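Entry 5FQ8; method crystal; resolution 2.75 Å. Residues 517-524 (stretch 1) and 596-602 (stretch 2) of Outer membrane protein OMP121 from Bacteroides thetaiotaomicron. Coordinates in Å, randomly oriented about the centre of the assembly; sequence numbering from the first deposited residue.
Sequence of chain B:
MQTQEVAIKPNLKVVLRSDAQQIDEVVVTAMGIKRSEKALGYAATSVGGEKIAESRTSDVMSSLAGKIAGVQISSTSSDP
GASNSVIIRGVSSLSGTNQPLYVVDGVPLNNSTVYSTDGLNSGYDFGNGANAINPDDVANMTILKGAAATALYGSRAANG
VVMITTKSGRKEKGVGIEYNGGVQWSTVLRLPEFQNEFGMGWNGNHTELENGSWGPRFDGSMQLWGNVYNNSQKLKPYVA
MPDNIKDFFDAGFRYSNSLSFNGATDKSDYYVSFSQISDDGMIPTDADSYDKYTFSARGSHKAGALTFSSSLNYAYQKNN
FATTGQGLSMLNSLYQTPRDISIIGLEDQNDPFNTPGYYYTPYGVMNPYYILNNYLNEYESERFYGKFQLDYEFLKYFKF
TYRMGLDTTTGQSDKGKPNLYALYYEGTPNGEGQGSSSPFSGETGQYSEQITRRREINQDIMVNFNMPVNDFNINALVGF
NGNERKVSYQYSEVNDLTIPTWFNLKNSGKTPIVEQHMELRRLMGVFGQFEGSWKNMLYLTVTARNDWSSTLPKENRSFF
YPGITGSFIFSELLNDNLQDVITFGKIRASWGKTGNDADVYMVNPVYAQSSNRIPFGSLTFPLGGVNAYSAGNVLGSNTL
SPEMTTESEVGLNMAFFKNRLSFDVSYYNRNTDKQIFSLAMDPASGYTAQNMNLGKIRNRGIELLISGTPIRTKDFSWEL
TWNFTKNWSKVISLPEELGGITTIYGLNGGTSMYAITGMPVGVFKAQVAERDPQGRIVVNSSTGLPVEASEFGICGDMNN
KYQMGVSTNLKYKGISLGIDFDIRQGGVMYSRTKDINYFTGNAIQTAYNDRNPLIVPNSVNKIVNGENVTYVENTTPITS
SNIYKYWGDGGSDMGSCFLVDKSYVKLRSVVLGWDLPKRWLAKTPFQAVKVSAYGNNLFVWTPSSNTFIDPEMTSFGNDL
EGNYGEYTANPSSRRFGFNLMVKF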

# COMPACT_ATOMS: atom_id res chain seq x y z
N HIS B 517 -9.57 5.80 -5.79
CA HIS B 517 -10.35 6.10 -6.99
C HIS B 517 -11.83 6.24 -6.67
O HIS B 517 -12.33 5.57 -5.77
CB HIS B 517 -10.15 5.01 -8.04
CG HIS B 517 -10.84 5.30 -9.33
ND1 HIS B 517 -10.28 6.11 -10.30
CD2 HIS B 517 -12.04 4.90 -9.82
CE1 HIS B 517 -11.11 6.19 -11.33
NE2 HIS B 517 -12.18 5.47 -11.06
N MET B 518 -12.52 7.09 -7.42
CA MET B 518 -13.95 7.30 -7.24
C MET B 518 -14.57 7.90 -8.49
O MET B 518 -14.01 8.83 -9.06
CB MET B 518 -14.23 8.24 -6.06
CG MET B 518 -15.67 8.73 -6.07
SD MET B 518 -15.86 10.42 -5.61
CE MET B 518 -17.40 10.82 -6.38
N GLU B 519 -15.74 7.39 -8.90
CA GLU B 519 -16.52 7.98 -9.98
C GLU B 519 -17.94 8.24 -9.53
O GLU B 519 -18.48 7.52 -8.68
CB GLU B 519 -16.59 7.09 -11.21
CG GLU B 519 -15.32 6.46 -11.63
CD GLU B 519 -15.54 5.52 -12.75
OE1 GLU B 519 -16.70 5.12 -12.92
OE2 GLU B 519 -14.59 5.19 -13.48
N LEU B 520 -18.58 9.24 -10.13
CA LEU B 520 -19.96 9.58 -9.81
C LEU B 520 -20.63 10.15 -11.04
O LEU B 520 -20.06 11.00 -11.73
CB LEU B 520 -20.01 10.58 -8.67
CG LEU B 520 -21.37 11.04 -8.19
CD1 LEU B 520 -22.05 9.89 -7.53
CD2 LEU B 520 -21.22 12.16 -7.21
N ARG B 521 -21.84 9.69 -11.32
CA ARG B 521 -22.57 10.13 -12.50
C ARG B 521 -24.04 10.21 -12.16
O ARG B 521 -24.55 9.41 -11.38
CB ARG B 521 -22.37 9.18 -13.67
CG ARG B 521 -22.81 7.78 -13.37
CD ARG B 521 -22.46 6.82 -14.48
NE ARG B 521 -23.04 7.22 -15.74
CZ ARG B 521 -22.63 6.75 -16.91
NH1 ARG B 521 -21.65 5.87 -16.95
NH2 ARG B 521 -23.21 7.17 -18.03
N ARG B 522 -24.71 11.19 -12.75
CA ARG B 522 -26.12 11.41 -12.47
C ARG B 522 -26.88 11.57 -13.77
O ARG B 522 -26.34 12.00 -14.79
CB ARG B 522 -26.33 12.62 -11.58
CG ARG B 522 -25.88 12.40 -10.16
CD ARG B 522 -26.21 13.57 -9.26
NE ARG B 522 -25.83 13.27 -7.89
CZ ARG B 522 -24.98 13.97 -7.16
NH1 ARG B 522 -24.42 15.05 -7.67
NH2 ARG B 522 -24.70 13.59 -5.93
N LEU B 523 -28.16 11.21 -13.73
CA LEU B 523 -29.02 11.31 -14.88
C LEU B 523 -30.43 11.60 -14.40
O LEU B 523 -30.87 11.07 -13.39
CB LEU B 523 -29.00 10.02 -15.70
CG LEU B 523 -29.92 9.96 -16.92
CD1 LEU B 523 -29.23 10.51 -18.13
CD2 LEU B 523 -30.32 8.55 -17.16
N MET B 524 -31.13 12.45 -15.13
CA MET B 524 -32.54 12.64 -14.90
C MET B 524 -33.26 12.59 -16.23
O MET B 524 -32.71 13.00 -17.26
CB MET B 524 -32.82 13.96 -14.20
CG MET B 524 -32.35 14.00 -12.78
SD MET B 524 -32.69 15.59 -12.04
CE MET B 524 -31.52 16.60 -12.89
N ASN B 596 -28.10 7.74 -25.56
CA ASN B 596 -27.11 7.27 -24.61
C ASN B 596 -26.09 8.36 -24.36
O ASN B 596 -25.86 9.22 -25.22
CB ASN B 596 -26.40 6.02 -25.13
CG ASN B 596 -25.65 5.29 -24.07
OD1 ASN B 596 -25.96 5.39 -22.90
ND2 ASN B 596 -24.67 4.53 -24.47
N ASP B 597 -25.49 8.32 -23.19
CA ASP B 597 -24.44 9.25 -22.81
C ASP B 597 -23.10 8.53 -22.83
O ASP B 597 -22.97 7.42 -23.34
CB ASP B 597 -24.75 9.85 -21.44
CG ASP B 597 -25.05 8.81 -20.38
OD1 ASP B 597 -24.55 7.68 -20.47
OD2 ASP B 597 -25.80 9.13 -19.45
N ALA B 598 -22.09 9.15 -22.24
CA ALA B 598 -20.75 8.59 -22.24
C ALA B 598 -20.36 8.14 -20.85
O ALA B 598 -21.07 8.37 -19.87
CB ALA B 598 -19.76 9.62 -22.77
N ASP B 599 -19.22 7.47 -20.78
CA ASP B 599 -18.62 7.11 -19.51
C ASP B 599 -18.17 8.37 -18.77
O ASP B 599 -18.12 9.46 -19.33
CB ASP B 599 -17.45 6.16 -19.77
CG ASP B 599 -17.22 5.20 -18.64
OD1 ASP B 599 -17.46 5.59 -17.48
OD2 ASP B 599 -16.81 4.05 -18.92
N VAL B 600 -17.83 8.21 -17.49
CA VAL B 600 -17.56 9.40 -16.69
C VAL B 600 -16.27 10.07 -17.13
O VAL B 600 -15.31 9.41 -17.57
CB VAL B 600 -17.50 9.08 -15.19
CG1 VAL B 600 -18.88 8.96 -14.64
CG2 VAL B 600 -16.72 7.82 -14.95
N TYR B 601 -16.24 11.39 -17.00
CA TYR B 601 -15.01 12.16 -17.10
C TYR B 601 -14.31 11.90 -18.43
O TYR B 601 -13.26 11.27 -18.51
CB TYR B 601 -14.08 11.82 -15.94
CG TYR B 601 -14.74 11.68 -14.59
CD1 TYR B 601 -15.66 12.60 -14.15
CD2 TYR B 601 -14.43 10.62 -13.77
CE1 TYR B 601 -16.24 12.47 -12.92
CE2 TYR B 601 -15.00 10.48 -12.54
CZ TYR B 601 -15.91 11.40 -12.12
OH TYR B 601 -16.49 11.26 -10.89
N MET B 602 -14.94 12.39 -19.49
CA MET B 602 -14.38 12.29 -20.82
C MET B 602 -14.36 13.62 -21.54
O MET B 602 -13.98 13.67 -22.71
CB MET B 602 -15.15 11.25 -21.65
CG MET B 602 -15.06 9.85 -21.07
SD MET B 602 -15.89 8.58 -22.02
CE MET B 602 -14.80 8.36 -23.40
O HOH W 1 -18.12 13.36 -10.11
O HOH W 2 -25.54 8.21 -16.25

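How does Arg521 reach a loop that its CA-to-CB bond does not face? That bond points sideways, so the approach depends on the rest of the chain. Chi1 is p (59°) and chi2 is t, and chi3 then turns to m (-58°), bringing the guanidinium against the loop. There NH2 of Arg521 lies 2.8 Å from OD1 of Asp597 in a salt bridge, with the carboxylate oxygen at the guanidinium edge, near its plane, where the N-H bonds point. The same NH2 is also 3.1 Å from O of Ala598. Water 2 ties the pair together a second time: it accepts from NE of Arg521 at 2.7 Å and donates a weak bond to OD2 of Asp597 at 3.3 Å.

Why does Asp599 not form a second salt bridge with the same arginine? Its OD1 is 4.2 Å from NH1 of Arg521 and well out of the guanidinium plane, so no N-H points at it and only the attraction of opposite charges remains. With chi1 t (-150°), the carboxylate instead turns back on its own loop, where N of Val600 donates to OD1 of Asp599 at 2.6 Å.

What does Val600 pack against? It is buried, and its CA-to-CB bond points toward the strand. Chi1 is m (-79°), and the two methyls meet different neighbours: CG1 of Val600 is 3.6 Å from CB of Arg521 and 3.7 Å from O of Leu520, while CG2 of Val600 comes within 3.4 Å of OE1 of Glu519. The valine thus touches the aliphatic base of the arginine whose charged end serves Asp597. Glu519, with chi1 m and chi2 t, also accepts a weak hydrogen bond within the strand, from NE2 of His517 to OE2 of Glu519 at 3.4 Å.

How does Tyr601 engage the strand's backbone? Its positive phi and psi (56/69) accompany a CA-to-CB bond pointing toward the strand, and chi1 m (-42°) with chi2 -46° carries the hydroxyl to the main chain. N of Leu520 donates to OH of Tyr601 at 3.0 Å; the angle of 137° makes this a bent hydrogen bond. The donor is the backbone amide of Leu520, whose CA-to-CB bond points away from the loop. Water 1 extends the link, lying 2.8 Å from OH of Tyr601 and donating weakly to O of Leu520 at 3.5 Å. Alongside, CB of Glu519 is 4.0 Å from CE2 of Tyr601, adding a carbon contact beside the polar one.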